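Local coordinates for BIFUNCTIONAL PROTEIN Proline utilization A (PutA) (Corynebacterium freiburgense, PDB 5UX5), which catalyses the two-step oxidation of proline to glutamate, pairing an FAD-dependent proline dehydrogenase with an NAD-dependent aldehyde dehydrogenase in one chain, at residues A[920-926]-A[942-947]; A[986-990]-A[1044-1048]. Numbering follows the deposited sequence.

Interaction 1: residues A[920-926]-A[942-947]; sequences VPSVSLP and AALDEI
L925 reaches over the first turn of the 942-947 segment, its CD1 lying 3.5 Å from A942 CB and its CD2 4.0 Å from E946 CB. With chi1 near -97° and chi2 t, it brings both methyls onto the helix although its CA-to-CB bond runs sideways. The 920-926 segment is irregular but extended (phi -67 to -133°, psi 111 to 167°); 942-947 is alpha-helical, with I947 N to A943 O at 3.1 Å. The CA atoms come closest at V923 and A943, 7.0 Å apart. This is loop-on-helix packing in the C-terminal part of the chain: the loop leaves strand 911-915, passes over helix 936-953 and ends at P926, the N-cap of helix 927-932. V923 (chi1 m) points toward the helix and sets CG1 3.9 Å from I947 CG1. Next along, P921 CG meets I947 CD1 at 3.5 Å, I947 being in the mt rotamer. V920, with chi1 t, places CG1 3.8 Å from A943 CB and CG2 4.1 Å from L944 CD2. E946 (chi1 t, chi2 p) lays its CG 3.6 Å from S924 O, and its carboxylate forms salt bridges with R950 and with R996 of helix 984-997.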
loop_
_atom_site.group_PDB
_atom_site.type_symbol
_atom_site.label_atom_id
_atom_site.label_comp_id
_atom_site.label_asym_id
_atom_site.label_seq_id
_atom_site.Cartn_x
_atom_site.Cartn_y
_atom_site.Cartn_z
ATOM N N VAL A 920 38.838 12.544 19.092
ATOM C CA VAL A 920 37.733 13.337 18.578
ATOM C C VAL A 920 38.240 14.239 17.461
ATOM O O VAL A 920 39.325 14.824 17.581
ATOM C CB VAL A 920 37.097 14.157 19.707
ATOM C CG1 VAL A 920 36.029 15.088 19.150
ATOM C CG2 VAL A 920 36.514 13.232 20.734
ATOM N N PRO A 921 37.519 14.366 16.353
ATOM C CA PRO A 921 37.944 15.304 15.308
ATOM C C PRO A 921 37.688 16.745 15.731
ATOM O O PRO A 921 37.003 17.033 16.716
ATOM C CB PRO A 921 37.079 14.924 14.113
ATOM C CG PRO A 921 35.836 14.363 14.731
ATOM C CD PRO A 921 36.267 13.678 16.012
ATOM N N SER A 922 38.275 17.668 14.982
ATOM C CA SER A 922 38.040 19.087 15.229
ATOM C C SER A 922 36.677 19.489 14.657
ATOM O O SER A 922 36.503 19.535 13.435
ATOM C CB SER A 922 39.182 19.910 14.645
ATOM O OG SER A 922 40.412 19.563 15.275
ATOM N N VAL A 923 35.712 19.795 15.537
ATOM C CA VAL A 923 34.418 20.361 15.143
ATOM C C VAL A 923 34.124 21.535 16.060
ATOM O O VAL A 923 34.455 21.501 17.247
ATOM C CB VAL A 923 33.235 19.356 15.201
ATOM C CG1 VAL A 923 33.372 18.247 14.150
ATOM C CG2 VAL A 923 33.046 18.793 16.594
ATOM N N SER A 924 33.523 22.579 15.502
ATOM C CA SER A 924 33.185 23.764 16.276
ATOM C C SER A 924 31.997 23.512 17.192
ATOM O O SER A 924 31.066 22.776 16.853
ATOM C CB SER A 924 32.843 24.934 15.354
ATOM O OG SER A 924 31.616 24.700 14.687
ATOM N N LEU A 925 32.021 24.178 18.351
ATOM C CA LEU A 925 30.946 24.124 19.322
ATOM C C LEU A 925 30.376 25.514 19.550
ATOM O O LEU A 925 31.137 26.486 19.625
ATOM C CB LEU A 925 31.429 23.570 20.657
ATOM C CG LEU A 925 31.207 22.098 20.935
ATOM C CD1 LEU A 925 31.520 21.859 22.395
ATOM C CD2 LEU A 925 29.772 21.733 20.602
ATOM N N PRO A 926 29.055 25.649 19.654
ATOM C CA PRO A 926 28.494 26.907 20.135
ATOM C C PRO A 926 28.863 27.121 21.591
ATOM O O PRO A 926 29.009 26.152 22.358
ATOM C CB PRO A 926 26.978 26.713 19.955
ATOM C CG PRO A 926 26.828 25.570 19.022
ATOM C CD PRO A 926 28.018 24.690 19.256
ATOM N N ALA A 942 30.367 16.913 24.891
ATOM C CA ALA A 942 29.886 18.052 24.115
ATOM C C ALA A 942 30.227 17.902 22.641
ATOM O O ALA A 942 29.417 18.247 21.772
ATOM C CB ALA A 942 30.468 19.358 24.642
ATOM N N ALA A 943 31.436 17.427 22.341
ATOM C CA ALA A 943 31.875 17.331 20.954
ATOM C C ALA A 943 31.158 16.214 20.226
ATOM O O ALA A 943 30.761 16.377 19.064
ATOM C CB ALA A 943 33.388 17.114 20.880
ATOM N N LEU A 944 31.015 15.066 20.891
ATOM C CA LEU A 944 30.381 13.917 20.266
ATOM C C LEU A 944 28.892 14.156 20.029
ATOM O O LEU A 944 28.330 13.625 19.060
ATOM C CB LEU A 944 30.624 12.671 21.127
ATOM C CG LEU A 944 32.110 12.276 21.196
ATOM C CD1 LEU A 944 32.353 11.067 22.059
ATOM C CD2 LEU A 944 32.666 12.035 19.835
ATOM N N ASP A 945 28.239 14.948 20.894
ATOM C CA ASP A 945 26.870 15.374 20.629
ATOM C C ASP A 945 26.800 16.180 19.341
ATOM O O ASP A 945 25.927 15.957 18.496
ATOM C CB ASP A 945 26.323 16.184 21.806
ATOM C CG ASP A 945 25.992 15.312 23.029
ATOM O OD1 ASP A 945 25.978 14.069 22.905
ATOM O OD2 ASP A 945 25.731 15.871 24.125
ATOM N N GLU A 946 27.720 17.120 19.165
ATOM C CA GLU A 946 27.741 17.905 17.935
ATOM C C GLU A 946 27.865 17.006 16.710
ATOM O O GLU A 946 27.113 17.158 15.746
ATOM C CB GLU A 946 28.884 18.912 17.982
ATOM C CG GLU A 946 28.964 19.820 16.777
ATOM C CD GLU A 946 27.785 20.754 16.633
ATOM O OE1 GLU A 946 27.549 21.206 15.493
ATOM O OE2 GLU A 946 27.108 21.049 17.642
ATOM N N ILE A 947 28.810 16.059 16.732
ATOM C CA ILE A 947 29.036 15.198 15.567
ATOM C C ILE A 947 27.830 14.309 15.313
ATOM O O ILE A 947 27.413 14.116 14.161
ATOM C CB ILE A 947 30.310 14.354 15.738
ATOM C CG1 ILE A 947 31.531 15.218 15.824
ATOM C CG2 ILE A 947 30.440 13.339 14.637
ATOM C CD1 ILE A 947 32.682 14.385 16.249
#

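Interaction 2: residues A[986-990]-A[1044-1048]; sequences QFNRL and VLADG
An arginine on helix 984-997 latches onto the backbone of the loop between strand 1038-1040 and helix 1048-1051, in the C-terminal alpha/beta part of the chain, where strands 965-980, 1000-1003, 1015-1018 and 1038-1040 pair in parallel. V1044 and R989 bury the most surface, followed by Q986. The 986-990 segment is alpha-helical, with L990 N to Q986 O at 3.0 Å; V1044 and L1045 are extended, A1046 has helical angles, and D1047 is the N-cap of the next helix. CA atoms approach most closely at Q986-V1044 (6.7 Å), then R989-A1046 (7.7 Å). V1044, with chi1 t, points toward the helix, its CG1 3.6 Å from R989 CD and its CG2 3.8 Å from Q986 OE1, an oxygen hydrogen-bonded to G1020 N. R989 (chi1 t, chi2 m, chi3 t, chi4 -89°) stretches past V1044 to the loop carbonyls. R989 NH2 forms a salt bridge with D945 of helix 936-953 and a weak hydrogen bond to A1046 O at 3.0 Å, while R989 NE donates almost linearly to L1045 O, 2.8 Å away at 178°.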
loop_
_atom_site.group_PDB
_atom_site.type_symbol
_atom_site.label_atom_id
_atom_site.label_comp_id
_atom_site.label_asym_id
_atom_site.label_seq_id
_atom_site.Cartn_x
_atom_site.Cartn_y
_atom_site.Cartn_z
ATOM N N GLN A 986 27.689 13.866 35.852
ATOM C CA GLN A 986 26.771 13.183 34.939
ATOM C C GLN A 986 25.510 14.008 34.718
ATOM O O GLN A 986 25.008 14.094 33.591
ATOM C CB GLN A 986 26.414 11.790 35.461
ATOM C CG GLN A 986 27.605 10.853 35.563
ATOM C CD GLN A 986 27.308 9.564 36.320
ATOM O OE1 GLN A 986 26.154 9.185 36.501
ATOM N NE2 GLN A 986 28.355 8.890 36.772
ATOM N N PHE A 987 24.996 14.646 35.773
ATOM C CA PHE A 987 23.877 15.553 35.569
ATOM C C PHE A 987 24.211 16.675 34.585
ATOM O O PHE A 987 23.329 17.150 33.868
ATOM C CB PHE A 987 23.399 16.134 36.893
ATOM C CG PHE A 987 22.012 16.685 36.818
ATOM C CD1 PHE A 987 20.911 15.839 36.931
ATOM C CD2 PHE A 987 21.793 18.031 36.586
ATOM C CE1 PHE A 987 19.610 16.330 36.835
ATOM C CE2 PHE A 987 20.486 18.539 36.488
ATOM C CZ PHE A 987 19.396 17.682 36.613
ATOM N N ASN A 988 25.455 17.163 34.578
ATOM C CA ASN A 988 25.841 18.174 33.594
ATOM C C ASN A 988 25.896 17.578 32.189
ATOM O O ASN A 988 25.526 18.235 31.205
ATOM C CB ASN A 988 27.184 18.797 33.973
ATOM C CG ASN A 988 27.076 19.762 35.149
ATOM O OD1 ASN A 988 25.989 20.217 35.509
ATOM N ND2 ASN A 988 28.218 20.081 35.748
ATOM N N ARG A 989 26.354 16.331 32.079
ATOM C CA ARG A 989 26.317 15.670 30.784
ATOM C C ARG A 989 24.893 15.613 30.247
ATOM O O ARG A 989 24.687 15.712 29.035
ATOM C CB ARG A 989 26.900 14.258 30.879
ATOM C CG ARG A 989 27.224 13.681 29.524
ATOM C CD ARG A 989 26.014 12.994 28.847
ATOM N NE ARG A 989 26.356 12.573 27.494
ATOM C CZ ARG A 989 26.215 13.346 26.426
ATOM N NH1 ARG A 989 25.719 14.561 26.532
ATOM N NH2 ARG A 989 26.585 12.903 25.253
ATOM N N LEU A 990 23.905 15.387 31.129
ATOM C CA LEU A 990 22.508 15.426 30.708
ATOM C C LEU A 990 22.031 16.850 30.413
ATOM O O LEU A 990 21.136 17.039 29.587
ATOM C CB LEU A 990 21.608 14.760 31.758
ATOM C CG LEU A 990 21.771 13.269 32.133
ATOM C CD1 LEU A 990 20.624 12.803 32.949
ATOM C CD2 LEU A 990 21.929 12.378 30.940
ATOM N N VAL A 1044 26.187 6.534 31.952
ATOM C CA VAL A 1044 26.045 7.714 31.113
ATOM C C VAL A 1044 27.198 7.751 30.125
ATOM O O VAL A 1044 28.370 7.775 30.520
ATOM C CB VAL A 1044 26.000 8.987 31.965
ATOM C CG1 VAL A 1044 25.810 10.181 31.088
ATOM C CG2 VAL A 1044 24.861 8.891 32.957
ATOM N N LEU A 1045 26.876 7.771 28.835
ATOM C CA LEU A 1045 27.901 7.707 27.799
ATOM C C LEU A 1045 28.289 9.093 27.322
ATOM O O LEU A 1045 27.439 9.973 27.132
ATOM C CB LEU A 1045 27.450 6.889 26.600
ATOM C CG LEU A 1045 27.080 5.467 26.949
ATOM C CD1 LEU A 1045 26.818 4.674 25.666
ATOM C CD2 LEU A 1045 28.131 4.828 27.808
ATOM N N ALA A 1046 29.594 9.272 27.131
ATOM C CA ALA A 1046 30.072 10.468 26.464
ATOM C C ALA A 1046 29.570 10.507 25.035
ATOM O O ALA A 1046 29.230 11.576 24.525
ATOM C CB ALA A 1046 31.599 10.519 26.514
ATOM N N ASP A 1047 29.512 9.343 24.376
ATOM C CA ASP A 1047 29.146 9.268 22.966
ATOM C C ASP A 1047 27.680 9.619 22.795
ATOM O O ASP A 1047 26.804 8.776 23.015
ATOM C CB ASP A 1047 29.412 7.877 22.394
ATOM C CG ASP A 1047 29.520 7.893 20.841
ATOM O OD1 ASP A 1047 29.262 8.953 20.230
ATOM O OD2 ASP A 1047 29.842 6.851 20.232
ATOM N N GLY A 1048 27.410 10.831 22.304
ATOM C CA GLY A 1048 26.040 11.230 22.049
ATOM C C GLY A 1048 25.343 10.404 20.985
ATOM O O GLY A 1048 24.101 10.310 20.996
#

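Overall arrangement
Helix 936-953 ties the two contacts together. Interaction 1 is a surface contact in which a loop covers the helix largely through apolar side chains. Interaction 2, about 14 Å away between centres, is mostly buried and combines an arginine bound to loop carbonyls with the packing of V1044. They meet at D945, which takes no part in interaction 1: its OD1 forms a salt bridge with R989 NH2 at 2.7 Å and lies 3.0 Å from G1048 CA. L944 does touch both: its CD2 packs on V920, while CD1 lies 3.8 Å from D1047 CA and CB 3.8 Å from A1046 O. Helix 984-997 likewise serves both, through R989 and through R996 beside E946.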